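Local coordinates for protein ferredoxin (PDB 4LTU) that carries a [2Fe-2S] cluster and probably passes single electrons between redox partners, as adrenodoxin-type ferredoxins do, at residues Val51-Asp55 and Leu56-Lys60; Val16-Ala19 and Ile20-Ala24. All blocks are in the same frame, centred on the assembly; numbering follows the deposited sequence.

Interaction 1. Residues Val51-Asp55 and Leu56-Lys60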
loop_
_atom_site.group_PDB
_atom_site.type_symbol
_atom_site.label_atom_id
_atom_site.label_comp_id
_atom_site.label_asym_id
_atom_site.label_seq_id
_atom_site.Cartn_x
_atom_site.Cartn_y
_atom_site.Cartn_z
ATOM N N VAL A 51 2.382 -1.747 3.081
ATOM C CA VAL A 51 2.497 -2.645 1.925
ATOM C C VAL A 51 3.936 -2.727 1.445
ATOM O O VAL A 51 4.734 -1.843 1.728
ATOM C CB VAL A 51 1.618 -2.228 0.719
ATOM C CG1 VAL A 51 0.128 -2.480 0.976
ATOM C CG2 VAL A 51 1.892 -0.794 0.291
ATOM N N TYR A 52 4.263 -3.789 0.706
ATOM C CA TYR A 52 5.512 -3.840 -0.071
ATOM C C TYR A 52 5.226 -3.621 -1.554
ATOM O O TYR A 52 4.492 -4.373 -2.190
ATOM C CB TYR A 52 6.280 -5.151 0.133
ATOM C CG TYR A 52 6.251 -5.775 1.546
ATOM C CD1 TYR A 52 6.722 -5.083 2.661
ATOM C CD2 TYR A 52 5.816 -7.092 1.730
ATOM C CE1 TYR A 52 6.715 -5.660 3.947
ATOM C CE2 TYR A 52 5.814 -7.691 3.002
ATOM C CZ TYR A 52 6.273 -6.964 4.105
ATOM O OH TYR A 52 6.267 -7.561 5.358
ATOM N N VAL A 53 5.786 -2.555 -2.097
ATOM C CA VAL A 53 5.696 -2.284 -3.509
ATOM C C VAL A 53 6.597 -3.288 -4.251
ATOM O O VAL A 53 7.686 -3.663 -3.754
ATOM C CB VAL A 53 6.140 -0.858 -3.793
ATOM C CG1 VAL A 53 5.943 -0.522 -5.251
ATOM C CG2 VAL A 53 5.339 0.118 -2.902
ATOM N N ASP A 54 6.131 -3.757 -5.405
ATOM C CA ASP A 54 6.945 -4.652 -6.202
ATOM C C ASP A 54 8.252 -3.975 -6.591
ATOM O O ASP A 54 8.259 -2.825 -7.061
ATOM C CB ASP A 54 6.215 -5.122 -7.459
ATOM C CG ASP A 54 6.774 -6.428 -7.977
ATOM O OD1 ASP A 54 7.008 -7.332 -7.140
ATOM O OD2 ASP A 54 6.987 -6.551 -9.212
ATOM N N ASP A 55 9.342 -4.718 -6.389
ATOM C CA ASP A 55 10.705 -4.327 -6.763
ATOM C C ASP A 55 10.793 -3.450 -8.023
ATOM O O ASP A 55 11.539 -2.478 -8.052
ATOM C CB ASP A 55 11.567 -5.598 -6.919
ATOM C CG ASP A 55 13.049 -5.285 -7.198
ATOM O OD1 ASP A 55 13.570 -4.280 -6.640
ATOM O OD2 ASP A 55 13.682 -6.056 -7.973
ATOM N N LEU A 56 10.012 -3.792 -9.045
ATOM C CA LEU A 56 10.025 -3.097 -10.322
ATOM C C LEU A 56 9.170 -1.842 -10.400
ATOM O O LEU A 56 9.367 -1.020 -11.308
ATOM C CB LEU A 56 9.661 -4.067 -11.465
ATOM C CG LEU A 56 10.511 -5.340 -11.568
ATOM C CD1 LEU A 56 9.750 -6.396 -12.341
ATOM C CD2 LEU A 56 11.951 -5.117 -12.159
ATOM N N TRP A 57 8.230 -1.677 -9.462
ATOM C CA TRP A 57 7.320 -0.511 -9.461
ATOM C C TRP A 57 7.748 0.600 -8.491
ATOM O O TRP A 57 7.285 1.729 -8.613
ATOM C CB TRP A 57 5.855 -0.921 -9.174
ATOM C CG TRP A 57 5.133 -1.593 -10.317
ATOM C CD1 TRP A 57 5.050 -2.933 -10.551
ATOM C CD2 TRP A 57 4.399 -0.957 -11.375
ATOM N NE1 TRP A 57 4.313 -3.175 -11.697
ATOM C CE2 TRP A 57 3.904 -1.978 -12.220
ATOM C CE3 TRP A 57 4.126 0.380 -11.702
ATOM C CZ2 TRP A 57 3.129 -1.707 -13.365
ATOM C CZ3 TRP A 57 3.360 0.648 -12.847
ATOM C CH2 TRP A 57 2.868 -0.394 -13.657
ATOM N N LEU A 58 8.603 0.290 -7.519
ATOM C CA LEU A 58 9.056 1.314 -6.575
ATOM C C LEU A 58 9.472 2.604 -7.288
ATOM O O LEU A 58 9.002 3.685 -6.927
ATOM C CB LEU A 58 10.181 0.810 -5.678
ATOM C CG LEU A 58 10.325 1.593 -4.351
ATOM C CD1 LEU A 58 9.138 1.426 -3.432
ATOM C CD2 LEU A 58 11.637 1.257 -3.581
ATOM N N ALA A 59 10.330 2.483 -8.301
ATOM C CA ALA A 59 10.891 3.651 -9.013
ATOM C C ALA A 59 9.844 4.625 -9.570
ATOM O O ALA A 59 10.131 5.805 -9.697
ATOM C CB ALA A 59 11.863 3.205 -10.151
ATOM N N LYS A 60 8.651 4.122 -9.895
ATOM C CA LYS A 60 7.582 4.921 -10.522
ATOM C C LYS A 60 6.749 5.762 -9.545
ATOM O O LYS A 60 5.898 6.566 -9.952
ATOM C CB LYS A 60 6.684 4.015 -11.382
ATOM C CG LYS A 60 7.312 3.666 -12.751
ATOM C CD LYS A 60 6.463 2.698 -13.590
ATOM C CE LYS A 60 7.252 2.210 -14.826
ATOM N NZ LYS A 60 6.842 0.850 -15.323
#
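Where strand 50-53 runs out, the chain turns sharply into a short helix-like coil, and the carbonyl of Asp54 and the side chain of Val53 hold that coil against the strand end. Two backbone N-H groups converge on Asp54 O. Trp57 N donates to Asp54 O at 2.7 Å, coming in from above the carbonyl plane and 42° out of it, while Leu58 N reaches Asp54 O at 3.2 Å, almost in line with the C=O bond. With two donors on one acceptor, the first turn of the coil is fixed to the residue that follows the strand.

Alongside these bonds Val53 packs on the coil: Val53 CG1, anti to the backbone N (chi1 -175°), lies against its backbone, 3.6 Å from Leu58 N and 3.9 Å from Trp57 CB. Leu58 crosses the valine at about a right angle, with Leu58 CD1 packing 3.8 Å from Val53 CB and a little farther from CG2. The indole is met at its rim, not over a face, by the CB of Asp54, which lies close to the ring plane and 4.0 Å from Trp57 CD1. On one face of the ring, toward its rim, Lys60 NZ hovers 4.3 Å above the plane. Leu56 runs side by side with Asp54, both pointing the same way, with Leu56 CD1 4.2 Å from Asp54 OD2.

The carboxylate of Asp54 has its strongest partner on the neighbouring strand 99-101, a salt bridge from OD1 to NH2 of Arg101. That strand also supplies Val99, which touches both Asp54 and Trp57, and Leu100, which packs on Val53; on the other flank Val53 meets Arg84 of strand 83-85, and helix 66-72 follows later in the chain.

Interaction 2. Residues Val16-Ala19 and Ile20-Ala24; sequences VDAA and IGDSA
Asp22 folds its side chain back over Ala19, three residues earlier, and nearly every atom of it meets that alanine. Asp22 CB lies 3.7 Å from Ala19 O. CG, placed anti to the carbonyl carbon and beside the backbone N (chi1 -58°), lies as near to Ala19 N as to Ala19 O. From there the carboxylate divides: Asp22 OD1 rests 3.9 Å from Ala19 CB, and Asp22 OD2 takes the hydrogen bond from Ala19 N at 3.0 Å. The N-H points well at the oxygen (158°), although it arrives from above the carboxylate plane, 63° out of it. Ala19 CB is also 3.6 Å from Asp22 OD2, so the methyl flanks the bond.

The backbone closes the same loop more loosely, through a weak bond from Asp22 N to Ala19 O at 3.4 Å. Gly21 takes a positive phi, and a side chain there would press on the preceding carbonyl oxygen. Cut back to an alanine, Asp22 would lose its carboxylate, and Ala19 N would probably be left without that acceptor, with only the weak backbone bond joining the two ends of the turn.

The turn is also tied to its surroundings, Gly21 and Asp22 by backbone bonds to Ile91, while Ala18 packs on Ile4 and Ala27. Ser23 then serves as N-cap of helix 24-29, its OG bonded to Phe26 N. This is a type II beta turn, Ala19 to Asp22, reinforced by its last side chain and linking strand 13-17 to the first helix of this 2Fe-2S ferredoxin fold.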
loop_
_atom_site.group_PDB
_atom_site.type_symbol
_atom_site.label_atom_id
_atom_site.label_comp_id
_atom_site.label_asym_id
_atom_site.label_seq_id
_atom_site.Cartn_x
_atom_site.Cartn_y
_atom_site.Cartn_z
ATOM N N VAL A 16 -7.949 -4.960 -8.136
ATOM C CA VAL A 16 -8.935 -3.982 -7.669
ATOM C C VAL A 16 -8.929 -2.779 -8.577
ATOM O O VAL A 16 -7.872 -2.268 -8.963
ATOM C CB VAL A 16 -8.711 -3.561 -6.172
ATOM C CG1 VAL A 16 -8.358 -4.780 -5.289
ATOM C CG2 VAL A 16 -7.652 -2.507 -6.038
ATOM N N ASP A 17 -10.115 -2.317 -8.925
ATOM C CA ASP A 17 -10.235 -1.044 -9.613
ATOM C C ASP A 17 -9.854 0.109 -8.687
ATOM O O ASP A 17 -9.987 0.033 -7.458
ATOM C CB ASP A 17 -11.652 -0.876 -10.134
ATOM C CG ASP A 17 -12.104 -2.079 -10.946
ATOM O OD1 ASP A 17 -12.279 -1.926 -12.162
ATOM O OD2 ASP A 17 -12.261 -3.186 -10.372
ATOM N N ALA A 18 -9.356 1.168 -9.297
ATOM C CA ALA A 18 -9.022 2.360 -8.591
ATOM C C ALA A 18 -9.134 3.493 -9.585
ATOM O O ALA A 18 -8.725 3.369 -10.736
ATOM C CB ALA A 18 -7.607 2.273 -8.019
ATOM N N ALA A 19 -9.720 4.594 -9.146
ATOM C CA ALA A 19 -9.782 5.773 -9.983
ATOM C C ALA A 19 -8.454 6.476 -9.779
ATOM O O ALA A 19 -7.718 6.153 -8.843
ATOM C CB ALA A 19 -10.946 6.657 -9.539
ATOM N N ILE A 20 -8.141 7.421 -10.658
ATOM C CA ILE A 20 -7.012 8.281 -10.488
ATOM C C ILE A 20 -7.293 9.109 -9.222
ATOM O O ILE A 20 -8.406 9.622 -9.042
ATOM C CB ILE A 20 -6.831 9.186 -11.724
ATOM C CG1 ILE A 20 -6.756 8.329 -12.994
ATOM C CG2 ILE A 20 -5.567 10.031 -11.600
ATOM C CD1 ILE A 20 -6.692 9.125 -14.304
ATOM N N GLY A 21 -6.304 9.171 -8.327
ATOM C CA GLY A 21 -6.435 9.936 -7.087
ATOM C C GLY A 21 -6.754 9.138 -5.833
ATOM O O GLY A 21 -6.427 9.576 -4.727
ATOM N N ASP A 22 -7.431 7.997 -5.982
ATOM C CA ASP A 22 -7.612 7.109 -4.843
ATOM C C ASP A 22 -6.240 6.712 -4.338
ATOM O O ASP A 22 -5.306 6.493 -5.122
ATOM C CB ASP A 22 -8.382 5.827 -5.191
ATOM C CG ASP A 22 -9.770 6.089 -5.771
ATOM O OD1 ASP A 22 -10.277 7.213 -5.703
ATOM O OD2 ASP A 22 -10.366 5.144 -6.305
ATOM N N SER A 23 -6.108 6.662 -3.018
ATOM C CA SER A 23 -4.987 5.987 -2.433
ATOM C C SER A 23 -5.192 4.478 -2.677
ATOM O O SER A 23 -6.304 4.040 -2.971
ATOM C CB SER A 23 -4.906 6.319 -0.955
ATOM O OG SER A 23 -5.956 5.679 -0.275
ATOM N N ALA A 24 -4.115 3.712 -2.543
ATOM C CA ALA A 24 -4.121 2.251 -2.665
ATOM C C ALA A 24 -4.934 1.606 -1.555
ATOM O O ALA A 24 -5.513 0.535 -1.737
ATOM C CB ALA A 24 -2.671 1.708 -2.661
#

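Both interactions are local turns at the ends of strands in one mixed five-stranded sheet, and both fall within the 2Fe-2S binding domain. Interaction 2 comes first in the chain, leaving strand 13-17 at one edge of the sheet and leading to helix 24-29; interaction 1 follows strand 50-53, which lies between strands 99-101 and 83-85, and precedes helix 66-72. Their centres are about 16 Å apart and their nearest atoms about 6 Å, without touching. Each has a side chain about 13 Å from the cluster, Val53 in one and Asp22 in the other. Neither supplies a cluster ligand; each shapes the way the chain leaves a strand of the sheet in the cluster-binding domain.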